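Local coordinates for protein oligogalacturonate lyase (PDB 3PE7) that cleaves oligogalacturonates, the short fragments of pectin, by beta-elimination, using a metal-binding seven-bladed beta-propeller, at residues A[12-17]-A[370-375]; A[41-46]-A[364-369]; A[50-55]-A[61-66]; A[95-100]-A[112-117]. One frame throughout, in Å; residues are numbered along the deposited sequence.

Contact 1 of 4, residues A[12-17]-A[370-375]; sequences DTYQDA and DVHGKP
The imidazole of H372 turns its edge toward the face of the Y14 phenol, while one of its own faces is occupied by V371 CG1, which sits 3.5 Å above the plane and over the ring centre. At the H372 edge, in the plane of the imidazole, lies the phenol oxygen: Y14 OH is 3.4 Å from H372 CE1. The Y14 ring has the carbonyl oxygen of D12 at its edge, in its plane. Together the two rings form an offset edge-to-face pair, with centroids 5.9 Å apart and planes at 76°, and the side chains advance on each other from opposite directions. The offset places CE1 beside the hydroxyl end of the phenol, not over the middle of the ring. Y14 holds CG between its backbone N and its carbonyl carbon (chi1 56°), which sends the ring from the strand toward the loop.

That loop is compact. D370 to G373 form a type I beta turn closed by the bond from G373 N to D370 O, 3.0 Å long, and H372 stands at its third position. The backbone angles of G373 (phi 144°) would jam a side chain against the preceding carbonyl, so glycine suits the exit. V23 and Y378 also touch Y14, and R25 touches H372. Strand 12-15 is an edge strand of a sheet in which its N-terminal neighbour 22-25 pairs with the C-terminal strand 376-381, followed by 364-369; this joining of chain ends within one blade is the "Velcro" closure of a beta-propeller.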
loop_
_atom_site.group_PDB
_atom_site.type_symbol
_atom_site.label_atom_id
_atom_site.label_comp_id
_atom_site.label_asym_id
_atom_site.label_seq_id
_atom_site.Cartn_x
_atom_site.Cartn_y
_atom_site.Cartn_z
ATOM N N ASP A 12 -6.863 22.612 6.864
ATOM C CA ASP A 12 -7.179 23.699 5.941
ATOM C C ASP A 12 -8.084 23.222 4.806
ATOM O O ASP A 12 -7.680 22.400 3.967
ATOM C CB ASP A 12 -5.897 24.341 5.408
ATOM C CG ASP A 12 -5.102 25.034 6.505
ATOM O OD1 ASP A 12 -5.619 26.011 7.071
ATOM O OD2 ASP A 12 -3.977 24.616 6.807
ATOM N N THR A 13 -9.306 23.743 4.793
ATOM C CA THR A 13 -10.356 23.273 3.885
ATOM C C THR A 13 -10.611 24.278 2.756
ATOM O O THR A 13 -10.675 25.492 2.994
ATOM C CB THR A 13 -11.663 23.008 4.637
ATOM O OG1 THR A 13 -11.418 22.102 5.714
ATOM C CG2 THR A 13 -12.718 22.398 3.712
ATOM N N TYR A 14 -10.736 23.758 1.539
ATOM C CA TYR A 14 -10.887 24.570 0.326
ATOM C C TYR A 14 -11.630 23.779 -0.752
ATOM O O TYR A 14 -12.084 22.663 -0.509
ATOM C CB TYR A 14 -9.509 25.019 -0.186
ATOM C CG TYR A 14 -8.540 23.894 -0.452
ATOM C CD1 TYR A 14 -7.905 23.216 0.607
ATOM C CD2 TYR A 14 -8.257 23.498 -1.747
ATOM C CE1 TYR A 14 -7.028 22.188 0.357
ATOM C CE2 TYR A 14 -7.367 22.489 -2.001
ATOM C CZ TYR A 14 -6.761 21.833 -0.945
ATOM O OH TYR A 14 -5.871 20.824 -1.195
ATOM N N GLN A 15 -11.786 24.369 -1.929
ATOM C CA GLN A 15 -12.486 23.702 -3.020
ATOM C C GLN A 15 -11.503 23.365 -4.121
ATOM O O GLN A 15 -10.703 24.211 -4.514
ATOM C CB GLN A 15 -13.561 24.628 -3.600
ATOM C CG GLN A 15 -14.824 24.708 -2.789
ATOM C CD GLN A 15 -15.882 25.532 -3.503
ATOM O OE1 GLN A 15 -15.842 26.767 -3.477
ATOM N NE2 GLN A 15 -16.827 24.853 -4.161
ATOM N N ASP A 16 -11.573 22.139 -4.638
ATOM C CA ASP A 16 -10.708 21.736 -5.751
ATOM C C ASP A 16 -10.833 22.673 -6.962
ATOM O O ASP A 16 -11.938 23.023 -7.353
ATOM C CB ASP A 16 -11.049 20.306 -6.182
ATOM C CG ASP A 16 -10.067 19.766 -7.207
ATOM O OD1 ASP A 16 -10.291 19.960 -8.419
ATOM O OD2 ASP A 16 -9.042 19.199 -6.791
ATOM N N ALA A 17 -9.694 23.037 -7.544
ATOM C CA ALA A 17 -9.619 24.012 -8.645
ATOM C C ALA A 17 -10.369 23.579 -9.901
ATOM O O ALA A 17 -10.895 24.417 -10.624
ATOM C CB ALA A 17 -8.159 24.320 -8.983
ATOM N N ASP A 370 2.554 16.714 -2.674
ATOM C CA ASP A 370 3.432 17.832 -2.351
ATOM C C ASP A 370 3.053 19.124 -3.071
ATOM O O ASP A 370 3.886 20.026 -3.193
ATOM C CB ASP A 370 4.896 17.467 -2.665
ATOM C CG ASP A 370 5.166 17.333 -4.153
ATOM O OD1 ASP A 370 6.357 17.351 -4.524
ATOM O OD2 ASP A 370 4.211 17.197 -4.944
ATOM N N VAL A 371 1.809 19.211 -3.555
ATOM C CA VAL A 371 1.319 20.392 -4.271
ATOM C C VAL A 371 1.605 21.726 -3.558
ATOM O O VAL A 371 1.871 22.732 -4.225
ATOM C CB VAL A 371 -0.203 20.263 -4.617
ATOM C CG1 VAL A 371 -1.057 20.081 -3.357
ATOM C CG2 VAL A 371 -0.696 21.449 -5.467
ATOM N N HIS A 372 1.580 21.725 -2.228
ATOM C CA HIS A 372 1.746 22.967 -1.471
ATOM C C HIS A 372 3.115 23.147 -0.823
ATOM O O HIS A 372 3.302 24.057 0.001
ATOM C CB HIS A 372 0.620 23.094 -0.439
ATOM C CG HIS A 372 -0.743 23.072 -1.052
ATOM N ND1 HIS A 372 -1.758 22.264 -0.580
ATOM C CD2 HIS A 372 -1.247 23.728 -2.124
ATOM C CE1 HIS A 372 -2.836 22.440 -1.324
ATOM N NE2 HIS A 372 -2.552 23.321 -2.271
ATOM N N GLY A 373 4.059 22.283 -1.190
ATOM C CA GLY A 373 5.429 22.401 -0.695
ATOM C C GLY A 373 6.044 21.034 -0.480
ATOM O O GLY A 373 6.519 20.399 -1.415
ATOM N N LYS A 374 6.009 20.566 0.756
ATOM C CA LYS A 374 6.476 19.218 1.046
ATOM C C LYS A 374 5.261 18.288 0.997
ATOM O O LYS A 374 4.124 18.765 1.007
ATOM C CB LYS A 374 7.160 19.188 2.411
ATOM C CG LYS A 374 8.437 20.049 2.454
ATOM C CD LYS A 374 8.946 20.145 3.867
ATOM C CE LYS A 374 10.208 20.977 3.953
ATOM N NZ LYS A 374 10.595 21.087 5.394
ATOM N N PRO A 375 5.499 16.967 0.966
ATOM C CA PRO A 375 4.396 16.010 1.081
ATOM C C PRO A 375 3.466 16.309 2.269
ATOM O O PRO A 375 3.929 16.621 3.374
ATOM C CB PRO A 375 5.113 14.683 1.297
ATOM C CG PRO A 375 6.414 14.868 0.541
ATOM C CD PRO A 375 6.805 16.290 0.826
#

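Contact 2 of 4, residues A[41-46]-A[364-369]; sequences KCFTRD and QILFTS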
loop_
_atom_site.group_PDB
_atom_site.type_symbol
_atom_site.label_atom_id
_atom_site.label_comp_id
_atom_site.label_asym_id
_atom_site.label_seq_id
_atom_site.Cartn_x
_atom_site.Cartn_y
_atom_site.Cartn_z
ATOM N N LYS A 41 -4.035 -1.080 6.743
ATOM C CA LYS A 41 -4.984 -0.327 7.578
ATOM C C LYS A 41 -4.350 0.884 8.259
ATOM O O LYS A 41 -3.348 0.739 8.980
ATOM C CB LYS A 41 -5.637 -1.242 8.635
ATOM C CG LYS A 41 -6.586 -0.494 9.563
ATOM C CD LYS A 41 -7.212 -1.457 10.576
ATOM C CE LYS A 41 -7.940 -0.673 11.663
ATOM N NZ LYS A 41 -8.553 -1.600 12.685
ATOM N N CYS A 42 -4.921 2.077 8.010
ATOM C CA CYS A 42 -4.478 3.309 8.677
ATOM C C CYS A 42 -5.554 4.081 9.444
ATOM O O CYS A 42 -5.222 4.882 10.286
ATOM C CB CYS A 42 -3.782 4.284 7.699
ATOM S SG CYS A 42 -4.798 4.784 6.270
ATOM N N PHE A 43 -6.830 3.855 9.119
ATOM C CA PHE A 43 -7.918 4.438 9.883
ATOM C C PHE A 43 -8.385 3.460 10.946
ATOM O O PHE A 43 -8.464 2.279 10.680
ATOM C CB PHE A 43 -9.117 4.756 8.989
ATOM C CG PHE A 43 -8.916 5.934 8.109
ATOM C CD1 PHE A 43 -9.132 7.225 8.589
ATOM C CD2 PHE A 43 -8.544 5.745 6.775
ATOM C CE1 PHE A 43 -8.970 8.338 7.731
ATOM C CE2 PHE A 43 -8.349 6.839 5.933
ATOM C CZ PHE A 43 -8.576 8.130 6.407
ATOM N N THR A 44 -8.717 3.957 12.135
ATOM C CA THR A 44 -9.398 3.109 13.125
ATOM C C THR A 44 -10.797 2.762 12.582
ATOM O O THR A 44 -11.294 3.423 11.682
ATOM C CB THR A 44 -9.478 3.760 14.522
ATOM O OG1 THR A 44 -10.046 5.073 14.447
ATOM C CG2 THR A 44 -8.088 3.855 15.126
ATOM N N ARG A 45 -11.412 1.725 13.128
ATOM C CA ARG A 45 -12.680 1.227 12.573
ATOM C C ARG A 45 -13.787 2.279 12.518
ATOM O O ARG A 45 -14.577 2.291 11.569
ATOM C CB ARG A 45 -13.147 0.000 13.349
ATOM C CG ARG A 45 -12.267 -1.218 13.114
ATOM C CD ARG A 45 -12.636 -2.358 14.092
ATOM N NE ARG A 45 -12.408 -1.989 15.477
ATOM C CZ ARG A 45 -12.672 -2.796 16.503
ATOM N NH1 ARG A 45 -13.162 -4.011 16.280
ATOM N NH2 ARG A 45 -12.455 -2.384 17.743
ATOM N N ASP A 46 -13.834 3.163 13.509
ATOM C CA ASP A 46 -14.863 4.200 13.542
ATOM C C ASP A 46 -14.492 5.459 12.742
ATOM O O ASP A 46 -15.222 6.447 12.754
ATOM C CB ASP A 46 -15.272 4.542 14.986
ATOM C CG ASP A 46 -14.275 5.432 15.703
ATOM O OD1 ASP A 46 -13.130 5.635 15.214
ATOM O OD2 ASP A 46 -14.651 5.938 16.791
ATOM N N GLN A 364 -14.995 9.864 1.509
ATOM C CA GLN A 364 -13.803 10.648 1.204
ATOM C C GLN A 364 -12.677 9.761 0.709
ATOM O O GLN A 364 -12.669 8.567 0.959
ATOM C CB GLN A 364 -13.316 11.379 2.442
ATOM C CG GLN A 364 -14.257 12.437 2.944
ATOM C CD GLN A 364 -13.837 12.916 4.290
ATOM O OE1 GLN A 364 -13.824 12.150 5.260
ATOM N NE2 GLN A 364 -13.463 14.178 4.370
ATOM N N ILE A 365 -11.723 10.357 0.013
ATOM C CA ILE A 365 -10.485 9.651 -0.268
ATOM C C ILE A 365 -9.291 10.332 0.407
ATOM O O ILE A 365 -9.209 11.575 0.474
ATOM C CB ILE A 365 -10.254 9.456 -1.788
ATOM C CG1 ILE A 365 -10.439 10.763 -2.548
ATOM C CG2 ILE A 365 -11.221 8.355 -2.355
ATOM C CD1 ILE A 365 -9.967 10.680 -4.009
ATOM N N LEU A 366 -8.377 9.512 0.912
ATOM C CA LEU A 366 -7.146 9.990 1.568
ATOM C C LEU A 366 -5.981 9.818 0.620
ATOM O O LEU A 366 -5.815 8.745 0.027
ATOM C CB LEU A 366 -6.867 9.187 2.846
ATOM C CG LEU A 366 -5.528 9.498 3.554
ATOM C CD1 LEU A 366 -5.601 10.841 4.254
ATOM C CD2 LEU A 366 -5.138 8.375 4.559
ATOM N N PHE A 367 -5.157 10.850 0.491
ATOM C CA PHE A 367 -3.985 10.754 -0.394
ATOM C C PHE A 367 -2.876 11.688 0.049
ATOM O O PHE A 367 -3.124 12.643 0.792
ATOM C CB PHE A 367 -4.376 11.034 -1.864
ATOM C CG PHE A 367 -4.908 12.418 -2.114
ATOM C CD1 PHE A 367 -4.068 13.396 -2.643
ATOM C CD2 PHE A 367 -6.247 12.748 -1.845
ATOM C CE1 PHE A 367 -4.553 14.690 -2.899
ATOM C CE2 PHE A 367 -6.737 14.044 -2.097
ATOM C CZ PHE A 367 -5.891 15.008 -2.629
ATOM N N THR A 368 -1.657 11.405 -0.408
ATOM C CA THR A 368 -0.515 12.342 -0.252
ATOM C C THR A 368 -0.312 13.199 -1.513
ATOM O O THR A 368 -0.487 12.731 -2.638
ATOM C CB THR A 368 0.818 11.578 0.007
ATOM O OG1 THR A 368 0.676 10.657 1.082
ATOM C CG2 THR A 368 1.957 12.529 0.350
ATOM N N SER A 369 0.097 14.449 -1.307
ATOM C CA SER A 369 0.626 15.263 -2.405
ATOM C C SER A 369 1.591 16.293 -1.838
ATOM O O SER A 369 1.470 16.685 -0.685
ATOM C CB SER A 369 -0.509 15.983 -3.125
ATOM O OG SER A 369 0.024 16.778 -4.179
#
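The carbonyl oxygen of C42 takes a probable hydrogen bond of 2.8 Å from L51 N, and it fixes the loop 41-46 to strand 49-54 just where C42 and F43 lean on L366. The contact is an interface between neighbouring blades of the beta-propeller: the loop belongs with the sheet of strand 49-54, whereas L366 lies on strand 364-369 of the next blade.

Across the interface everything is apolar, and one methyl group does most of the touching. L366 carries CG anti to its backbone N (chi1 174°), which, with chi2 at 74°, points the CD2 branch at the two loop residues. The F43 side chain crosses it obliquely: F43 CE2 lies 3.8 Å from L366 CD2, and F43 CZ is 4.1 Å from L366 CB, so the far end of the phenyl runs along the leucine from its branch to its root. L50 fills in beside all three residues, and P360 adds to the packing around F43. The L366 backbone carbonyl receives a hydrogen bond from R35 NH2. The L366 side chain is about 14 Å from the bound manganese and about 8 Å from the side chain of its ligand H355. Next to the phenyl, C42 SG comes within 4.0 Å of L366 CD2.

Contact 3 of 4, residues A[50-55]-A[61-66]; sequences LLFGGA and NYYLLD
L65 N gives L50 O a short and nearly straight hydrogen bond, 2.7 Å with 175° at the hydrogen, and L50 N returns one to L65 O. Reciprocal pairs follow at F52 with Y63 and at G54 with N61, so six backbone bonds run down the ladder. Beyond its end a water continues the network, donating to G54 O at 3.0 Å and hydrogen-bonded to Y63 OH at 2.7 Å.

The two strands are an antiparallel beta hairpin within a propeller blade; its connecting loop holds D57, which together with M1 binds a calcium ion. On the face bearing F52, Y63 and L65, F52 holds CG between its backbone N and carbonyl carbon (chi1 75°), which lays its ring against Y63 CB in a CH-pi contact, 3.8 Å from CB to the centroid. The two rings themselves are slid apart and barely overlap. F52 CE2 also reaches L65 CB at 3.7 Å, and L377 packs on F52 from the neighbouring blade. G54, lacking a side chain, lets the Y63 ring lie across its backbone, with G54 O at the ring edge, 3.4 Å from Y63 CE2. On the other face L51 CD1 meets Y62 CD1 at 3.6 Å, beside L95, while Y62 OH bonds to the carbonyl oxygen of N82.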
loop_
_atom_site.group_PDB
_atom_site.type_symbol
_atom_site.label_atom_id
_atom_site.label_comp_id
_atom_site.label_asym_id
_atom_site.label_seq_id
_atom_site.Cartn_x
_atom_site.Cartn_y
_atom_site.Cartn_z
ATOM N N LEU A 50 -6.260 8.425 12.607
ATOM C CA LEU A 50 -5.515 8.116 11.378
ATOM C C LEU A 50 -4.011 8.003 11.634
ATOM O O LEU A 50 -3.393 8.927 12.140
ATOM C CB LEU A 50 -5.788 9.193 10.318
ATOM C CG LEU A 50 -4.979 9.160 9.011
ATOM C CD1 LEU A 50 -5.261 7.876 8.234
ATOM C CD2 LEU A 50 -5.268 10.391 8.163
ATOM N N LEU A 51 -3.452 6.853 11.276
ATOM C CA LEU A 51 -2.011 6.582 11.290
ATOM C C LEU A 51 -1.350 7.252 10.080
ATOM O O LEU A 51 -1.840 7.114 8.953
ATOM C CB LEU A 51 -1.796 5.076 11.149
ATOM C CG LEU A 51 -0.332 4.588 11.158
ATOM C CD1 LEU A 51 0.282 4.761 12.549
ATOM C CD2 LEU A 51 -0.257 3.134 10.709
ATOM N N PHE A 52 -0.228 7.925 10.320
ATOM C CA PHE A 52 0.553 8.546 9.234
ATOM C C PHE A 52 2.032 8.699 9.609
ATOM O O PHE A 52 2.436 8.462 10.748
ATOM C CB PHE A 52 -0.063 9.883 8.786
ATOM C CG PHE A 52 0.163 11.022 9.732
ATOM C CD1 PHE A 52 1.149 11.960 9.456
ATOM C CD2 PHE A 52 -0.615 11.176 10.902
ATOM C CE1 PHE A 52 1.381 13.043 10.317
ATOM C CE2 PHE A 52 -0.399 12.258 11.784
ATOM C CZ PHE A 52 0.607 13.195 11.496
ATOM N N GLY A 53 2.839 9.075 8.635
ATOM C CA GLY A 53 4.273 9.302 8.872
ATOM C C GLY A 53 4.540 10.793 8.776
ATOM O O GLY A 53 3.975 11.485 7.914
ATOM N N GLY A 54 5.355 11.301 9.695
ATOM C CA GLY A 54 5.649 12.734 9.760
ATOM C C GLY A 54 7.077 12.988 10.200
ATOM O O GLY A 54 7.706 12.143 10.832
ATOM N N ALA A 55 7.595 14.159 9.834
ATOM C CA ALA A 55 9.003 14.480 10.081
ATOM C C ALA A 55 9.227 15.481 11.225
ATOM O O ALA A 55 10.313 16.011 11.355
ATOM C CB ALA A 55 9.653 14.993 8.785
ATOM N N ASN A 61 8.781 9.466 11.391
ATOM C CA ASN A 61 8.255 8.560 12.417
ATOM C C ASN A 61 6.746 8.411 12.279
ATOM O O ASN A 61 6.111 9.152 11.525
ATOM C CB ASN A 61 8.540 9.123 13.804
ATOM C CG ASN A 61 10.033 9.206 14.110
ATOM O OD1 ASN A 61 10.737 8.178 14.173
ATOM N ND2 ASN A 61 10.506 10.404 14.337
ATOM N N TYR A 62 6.171 7.432 12.990
ATOM C CA TYR A 62 4.710 7.295 12.991
ATOM C C TYR A 62 4.006 8.209 13.974
ATOM O O TYR A 62 4.513 8.462 15.076
ATOM C CB TYR A 62 4.306 5.840 13.281
ATOM C CG TYR A 62 4.502 4.921 12.109
ATOM C CD1 TYR A 62 3.578 4.904 11.058
ATOM C CD2 TYR A 62 5.597 4.060 12.046
ATOM C CE1 TYR A 62 3.743 4.045 9.965
ATOM C CE2 TYR A 62 5.765 3.209 10.970
ATOM C CZ TYR A 62 4.840 3.197 9.952
ATOM O OH TYR A 62 5.049 2.359 8.891
ATOM N N TYR A 63 2.819 8.677 13.564
ATOM C CA TYR A 63 1.935 9.502 14.371
ATOM C C TYR A 63 0.520 8.975 14.275
ATOM O O TYR A 63 0.164 8.362 13.276
ATOM C CB TYR A 63 1.955 10.956 13.874
ATOM C CG TYR A 63 3.274 11.624 14.115
ATOM C CD1 TYR A 63 3.456 12.485 15.199
ATOM C CD2 TYR A 63 4.357 11.385 13.269
ATOM C CE1 TYR A 63 4.709 13.075 15.446
ATOM C CE2 TYR A 63 5.603 11.961 13.509
ATOM C CZ TYR A 63 5.762 12.816 14.592
ATOM O OH TYR A 63 6.994 13.386 14.825
ATOM N N LEU A 64 -0.280 9.188 15.327
ATOM C CA LEU A 64 -1.712 8.922 15.238
ATOM C C LEU A 64 -2.443 10.243 15.354
ATOM O O LEU A 64 -2.315 10.962 16.363
ATOM C CB LEU A 64 -2.171 7.947 16.346
ATOM C CG LEU A 64 -3.583 7.388 16.177
ATOM C CD1 LEU A 64 -3.632 6.356 15.048
ATOM C CD2 LEU A 64 -4.052 6.739 17.477
ATOM N N LEU A 65 -3.215 10.571 14.327
ATOM C CA LEU A 65 -3.937 11.836 14.273
ATOM C C LEU A 65 -5.390 11.616 14.704
ATOM O O LEU A 65 -6.098 10.777 14.117
ATOM C CB LEU A 65 -3.892 12.417 12.845
ATOM C CG LEU A 65 -4.714 13.662 12.505
ATOM C CD1 LEU A 65 -4.426 14.838 13.434
ATOM C CD2 LEU A 65 -4.487 14.059 11.038
ATOM N N ASP A 66 -5.813 12.351 15.733
ATOM C CA ASP A 66 -7.226 12.368 16.144
ATOM C C ASP A 66 -7.930 13.387 15.243
ATOM O O ASP A 66 -7.656 14.580 15.316
ATOM C CB ASP A 66 -7.374 12.734 17.620
ATOM C CG ASP A 66 -8.803 12.594 18.117
ATOM O OD1 ASP A 66 -9.737 13.090 17.451
ATOM O OD2 ASP A 66 -8.996 11.999 19.199
HETATM O O HOH W 1 9.135 12.548 13.460
#

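Contact 4 of 4, residues A[95-100]-A[112-117]; sequences LFYVKD and LEENVV
Within a single four-stranded blade of the propeller, Y97 and E114 meet across an intervening strand: strand 94-99 and the edge strand 114-119 are separated by 103-108. The axes of the short segments pass 9.2 Å apart with their directions at 67°, and long side chains must bridge that gap.

Y97 OH donates a short hydrogen bond of 2.6 Å to E114 OE1, received on the syn lone pair of the carboxylate. The oxygen lies at the edge of the phenol and in its plane, while the carboxylate plane is turned 74° from the ring, and the two side chains cross at about a right angle. Beyond CG the glutamate is extended, which carries its carboxylate over to the tyrosine. K99, its chain bent at chi3 (-46°), brings NZ to 3.7 Å from E114 OE1, a long salt bridge from the same strand as Y97. The second oxygen, E114 OE2, has its own salt bridge to K3, whose NZ also bonds to L112 O. M105 and V107 of the middle strand line the Y97 side chain.

Farther along, F96 and V117 make a looser apolar touch, with V117 CG2 at the ring edge, 4.4 Å from F96 CE2. With a phenol hydroxyl and two ammonium groups around its carboxylate, E114 is probably held in its ionised form, and its two oxygens link strand 94-99 and K3 near the N-terminus to strand 114-119.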
loop_
_atom_site.group_PDB
_atom_site.type_symbol
_atom_site.label_atom_id
_atom_site.label_comp_id
_atom_site.label_asym_id
_atom_site.label_seq_id
_atom_site.Cartn_x
_atom_site.Cartn_y
_atom_site.Cartn_z
ATOM N N LEU A 95 0.011 -0.863 16.665
ATOM C CA LEU A 95 0.661 -0.568 15.392
ATOM C C LEU A 95 1.745 -1.613 15.148
ATOM O O LEU A 95 2.519 -1.918 16.052
ATOM C CB LEU A 95 1.297 0.817 15.421
ATOM C CG LEU A 95 2.435 1.132 14.441
ATOM C CD1 LEU A 95 1.914 1.236 12.997
ATOM C CD2 LEU A 95 3.098 2.433 14.881
ATOM N N PHE A 96 1.783 -2.168 13.940
ATOM C CA PHE A 96 2.899 -3.027 13.501
ATOM C C PHE A 96 3.705 -2.294 12.437
ATOM O O PHE A 96 3.132 -1.697 11.523
ATOM C CB PHE A 96 2.393 -4.343 12.922
ATOM C CG PHE A 96 1.765 -5.248 13.944
ATOM C CD1 PHE A 96 0.405 -5.142 14.242
ATOM C CD2 PHE A 96 2.531 -6.204 14.604
ATOM C CE1 PHE A 96 -0.186 -5.993 15.203
ATOM C CE2 PHE A 96 1.951 -7.068 15.556
ATOM C CZ PHE A 96 0.594 -6.952 15.863
ATOM N N TYR A 97 5.033 -2.330 12.561
ATOM C CA TYR A 97 5.894 -1.681 11.575
ATOM C C TYR A 97 7.294 -2.280 11.656
ATOM O O TYR A 97 7.614 -3.000 12.604
ATOM C CB TYR A 97 5.953 -0.159 11.821
ATOM C CG TYR A 97 6.858 0.234 12.971
ATOM C CD1 TYR A 97 6.459 0.060 14.303
ATOM C CD2 TYR A 97 8.127 0.781 12.732
ATOM C CE1 TYR A 97 7.297 0.427 15.364
ATOM C CE2 TYR A 97 8.967 1.143 13.798
ATOM C CZ TYR A 97 8.548 0.961 15.100
ATOM O OH TYR A 97 9.373 1.303 16.158
ATOM N N VAL A 98 8.121 -1.972 10.664
ATOM C CA VAL A 98 9.503 -2.461 10.630
ATOM C C VAL A 98 10.495 -1.339 10.990
ATOM O O VAL A 98 10.464 -0.230 10.425
ATOM C CB VAL A 98 9.875 -3.055 9.266
ATOM C CG1 VAL A 98 11.352 -3.541 9.271
ATOM C CG2 VAL A 98 8.941 -4.202 8.901
ATOM N N LYS A 99 11.370 -1.654 11.939
ATOM C CA LYS A 99 12.406 -0.734 12.387
ATOM C C LYS A 99 13.761 -1.294 11.970
ATOM O O LYS A 99 14.015 -2.502 12.090
ATOM C CB LYS A 99 12.349 -0.572 13.899
ATOM C CG LYS A 99 12.994 0.722 14.427
ATOM C CD LYS A 99 13.376 0.597 15.900
ATOM C CE LYS A 99 12.273 -0.026 16.749
ATOM N NZ LYS A 99 12.470 0.164 18.226
ATOM N N ASP A 100 14.609 -0.403 11.456
ATOM C CA ASP A 100 15.975 -0.736 11.050
ATOM C C ASP A 100 16.057 -1.845 10.017
ATOM O O ASP A 100 17.033 -2.600 9.980
ATOM C CB ASP A 100 16.858 -1.011 12.281
ATOM C CG ASP A 100 17.102 0.237 13.094
ATOM O OD1 ASP A 100 17.283 1.315 12.493
ATOM O OD2 ASP A 100 17.091 0.151 14.338
ATOM N N LEU A 112 2.224 2.870 24.417
ATOM C CA LEU A 112 3.318 3.140 23.462
ATOM C C LEU A 112 4.561 2.268 23.694
ATOM O O LEU A 112 5.608 2.479 23.078
ATOM C CB LEU A 112 3.660 4.641 23.371
ATOM C CG LEU A 112 2.503 5.562 22.973
ATOM C CD1 LEU A 112 2.931 7.002 22.995
ATOM C CD2 LEU A 112 1.933 5.184 21.604
ATOM N N GLU A 113 4.427 1.265 24.558
ATOM C CA GLU A 113 5.485 0.268 24.710
ATOM C C GLU A 113 5.623 -0.570 23.428
ATOM O O GLU A 113 4.620 -0.897 22.780
ATOM C CB GLU A 113 5.211 -0.622 25.940
ATOM C CG GLU A 113 5.290 0.168 27.253
ATOM C CD GLU A 113 4.787 -0.591 28.467
ATOM O OE1 GLU A 113 4.444 -1.787 28.357
ATOM O OE2 GLU A 113 4.747 0.016 29.554
ATOM N N GLU A 114 6.863 -0.886 23.051
ATOM C CA GLU A 114 7.118 -1.694 21.866
ATOM C C GLU A 114 7.717 -3.057 22.204
ATOM O O GLU A 114 8.465 -3.202 23.167
ATOM C CB GLU A 114 8.038 -0.956 20.863
ATOM C CG GLU A 114 7.704 0.526 20.688
ATOM C CD GLU A 114 8.263 1.127 19.404
ATOM O OE1 GLU A 114 8.764 0.363 18.522
ATOM O OE2 GLU A 114 8.205 2.373 19.290
ATOM N N ASN A 115 7.405 -4.043 21.381
ATOM C CA ASN A 115 7.984 -5.378 21.492
ATOM C C ASN A 115 8.488 -5.802 20.122
ATOM O O ASN A 115 7.799 -5.593 19.110
ATOM C CB ASN A 115 6.901 -6.360 21.975
ATOM C CG ASN A 115 7.429 -7.753 22.188
ATOM O OD1 ASN A 115 8.327 -7.975 23.015
ATOM N ND2 ASN A 115 6.869 -8.718 21.458
ATOM N N VAL A 116 9.672 -6.406 20.055
ATOM C CA VAL A 116 10.067 -6.978 18.770
ATOM C C VAL A 116 9.452 -8.365 18.589
ATOM O O VAL A 116 9.709 -9.291 19.365
ATOM C CB VAL A 116 11.613 -6.850 18.429
ATOM C CG1 VAL A 116 12.429 -6.527 19.615
ATOM C CG2 VAL A 116 12.136 -8.039 17.598
ATOM N N VAL A 117 8.594 -8.482 17.583
ATOM C CA VAL A 117 7.860 -9.718 17.367
ATOM C C VAL A 117 8.722 -10.725 16.612
ATOM O O VAL A 117 8.706 -11.925 16.916
ATOM C CB VAL A 117 6.528 -9.463 16.616
ATOM C CG1 VAL A 117 5.871 -10.771 16.249
ATOM C CG2 VAL A 117 5.584 -8.605 17.470
#

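Propeller architecture sorts these four contacts by place. Contact 1 lies at the surface and contact 4 is partly buried; contacts 2 and 3 are buried. Contacts 1 and 2 reach the same sheet, one through its N-terminal edge strand 12-15, the other from the adjacent blade, and P375 CB touches T368 CG2 between them. Contacts 2 and 3 share the L50 region, where L50 CD1 packs on L366 CD2. Contact 3 in turn meets the blade of contact 4 through Y62 against Y97 and L51 against L95. Chemistry follows position: backbone ladder within a blade, apolar side chains between blades, and aromatic-edge or charged pairings farther out.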